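Local coordinates for protein nucleoporin NUP145N (Chaetomium thermophilum, PDB 5HB6) that forms, in its autoproteolytic peptidase S59 domain, part of a nucleoporin that probably serves as a structural component of the nuclear pore complex, at residues Val41-Ser46 with Lys79-Pro84. The protein carries 1 engineered substitution. Numbering follows the deposited sequence.
Sequences VPVDLS and KGLNVP
Two neighbouring antiparallel strands of the six-stranded sheet in the Nup98-type autopeptidase domain, 35-39 and 85-89, continue at one end into loops 41-46 and 79-84, where V41 and V43 pack on V83 and the CD2 methyls of L45 and L81 meet. The segments run in nearly opposite directions, 161° apart, and the example illustrates how apolar packing can keep two chains side by side beyond the end of a strand pair. At the sheet end, P84 still shares a backbone hydrogen bond with K40. Next to it, CG2 of V41 rests against CB of V83 at 3.8 Å and, more loosely, against CD of the P84 ring.

V43 carries most of the contacts. Its CG1, anti to the carbonyl carbon (chi1 -70°), lies 3.8 Å from CG2 of V83 and 3.9 Å from the carbonyl oxygen of G80, while CB, CG1 and CG2 all approach the L81 methyl CD2. That methyl lies 3.9 Å from CD2 of L45, the two leucine side chains crossing at about a right angle. L81 and V83 both touch F39 of strand 35-39, and V43 rests on F27, which ties the apolar cluster to the body of the domain.

Segment 79-84 opens with a type II' beta turn from K79 to N82, closed by the N82 N to K79 O bond of 3.0 Å; G80, with its positive phi of 57°, occupies the second position. N82 in turn centres an inverse gamma turn, and its side-chain carboxamide is gripped at both ends, ND2 donating to P75 O and OD1 accepting from F137 N. Within 41-46, D44 OD1 accepts from S46 N, which closes an Asx turn, and also from S46 OG. A water bridges the two backbones, accepting from D44 N at 2.9 Å and donating to G80 O at 2.7 Å.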
loop_
_atom_site.group_PDB
_atom_site.type_symbol
_atom_site.label_atom_id
_atom_site.label_comp_id
_atom_site.label_asym_id
_atom_site.label_seq_id
_atom_site.Cartn_x
_atom_site.Cartn_y
_atom_site.Cartn_z
ATOM N N VAL A 41 -8.631 7.237 3.429
ATOM C CA VAL A 41 -9.402 8.059 4.358
ATOM C C VAL A 41 -8.385 8.755 5.247
ATOM O O VAL A 41 -7.205 8.357 5.292
ATOM C CB VAL A 41 -10.371 7.195 5.198
ATOM C CG1 VAL A 41 -11.420 6.547 4.318
ATOM C CG2 VAL A 41 -9.602 6.136 5.968
ATOM N N PRO A 42 -8.801 9.794 5.973
ATOM C CA PRO A 42 -7.866 10.420 6.912
ATOM C C PRO A 42 -7.468 9.403 7.963
ATOM O O PRO A 42 -8.289 8.590 8.398
ATOM C CB PRO A 42 -8.675 11.571 7.528
ATOM C CG PRO A 42 -9.770 11.828 6.570
ATOM C CD PRO A 42 -10.112 10.476 5.978
ATOM N N VAL A 43 -6.196 9.434 8.350
ATOM C CA VAL A 43 -5.679 8.496 9.340
ATOM C C VAL A 43 -5.186 9.241 10.572
ATOM O O VAL A 43 -4.616 10.333 10.488
ATOM C CB VAL A 43 -4.571 7.580 8.773
ATOM C CG1 VAL A 43 -5.159 6.587 7.766
ATOM C CG2 VAL A 43 -3.463 8.379 8.156
ATOM N N ASP A 44 -5.368 8.608 11.720
ATOM C CA ASP A 44 -4.942 9.169 13.000
ATOM C C ASP A 44 -3.525 8.677 13.266
ATOM O O ASP A 44 -3.316 7.494 13.539
ATOM C CB ASP A 44 -5.899 8.720 14.101
ATOM C CG ASP A 44 -5.570 9.325 15.463
ATOM O OD1 ASP A 44 -4.524 10.005 15.609
ATOM O OD2 ASP A 44 -6.373 9.093 16.388
ATOM N N LEU A 45 -2.548 9.571 13.135
ATOM C CA LEU A 45 -1.154 9.235 13.375
ATOM C C LEU A 45 -0.662 9.772 14.706
ATOM O O LEU A 45 0.547 9.764 14.953
ATOM C CB LEU A 45 -0.270 9.752 12.238
ATOM C CG LEU A 45 -0.639 9.321 10.814
ATOM C CD1 LEU A 45 0.355 9.863 9.808
ATOM C CD2 LEU A 45 -0.723 7.812 10.721
ATOM N N SER A 46 -1.574 10.227 15.568
ATOM C CA SER A 46 -1.166 10.859 16.819
ATOM C C SER A 46 -0.436 9.896 17.746
ATOM O O SER A 46 0.354 10.339 18.587
ATOM C CB SER A 46 -2.380 11.475 17.528
ATOM O OG SER A 46 -3.327 10.491 17.908
ATOM N N LYS A 79 -9.397 1.886 12.659
ATOM C CA LYS A 79 -8.480 2.584 13.545
ATOM C C LYS A 79 -7.056 2.461 13.022
ATOM O O LYS A 79 -6.710 1.504 12.320
ATOM C CB LYS A 79 -8.532 2.010 14.966
ATOM C CG LYS A 79 -9.882 2.162 15.665
ATOM C CD LYS A 79 -10.141 3.593 16.104
ATOM C CE LYS A 79 -11.431 3.708 16.901
ATOM N NZ LYS A 79 -11.435 2.854 18.131
ATOM N N GLY A 80 -6.235 3.446 13.371
ATOM C CA GLY A 80 -4.853 3.454 12.937
ATOM C C GLY A 80 -4.770 3.401 11.427
ATOM O O GLY A 80 -5.494 4.106 10.716
ATOM N N LEU A 81 -3.874 2.559 10.921
ATOM C CA LEU A 81 -3.724 2.336 9.493
ATOM C C LEU A 81 -4.548 1.156 8.975
ATOM O O LEU A 81 -4.399 0.780 7.807
ATOM C CB LEU A 81 -2.247 2.160 9.152
ATOM C CG LEU A 81 -1.372 3.360 9.464
ATOM C CD1 LEU A 81 0.036 3.097 9.053
ATOM C CD2 LEU A 81 -1.892 4.608 8.773
ATOM N N ASN A 82 -5.423 0.577 9.802
ATOM C CA ASN A 82 -6.240 -0.568 9.394
ATOM C C ASN A 82 -7.524 -0.056 8.748
ATOM O O ASN A 82 -8.637 -0.208 9.252
ATOM C CB ASN A 82 -6.521 -1.472 10.592
ATOM C CG ASN A 82 -7.053 -2.839 10.178
ATOM O OD1 ASN A 82 -7.073 -3.170 8.988
ATOM N ND2 ASN A 82 -7.469 -3.646 11.165
ATOM N N VAL A 83 -7.334 0.569 7.591
ATOM C CA VAL A 83 -8.373 1.354 6.935
ATOM C C VAL A 83 -8.280 1.116 5.434
ATOM O O VAL A 83 -7.297 0.543 4.938
ATOM C CB VAL A 83 -8.228 2.854 7.252
ATOM C CG1 VAL A 83 -8.307 3.114 8.759
ATOM C CG2 VAL A 83 -6.920 3.416 6.681
ATOM N N PRO A 84 -9.252 1.593 4.664
ATOM C CA PRO A 84 -9.186 1.414 3.209
ATOM C C PRO A 84 -7.914 2.018 2.598
ATOM O O PRO A 84 -7.457 3.100 2.989
ATOM C CB PRO A 84 -10.456 2.124 2.722
ATOM C CG PRO A 84 -11.409 1.970 3.852
ATOM C CD PRO A 84 -10.561 2.129 5.078
HETATM O O HOH W 1 -6.947 6.213 11.629
#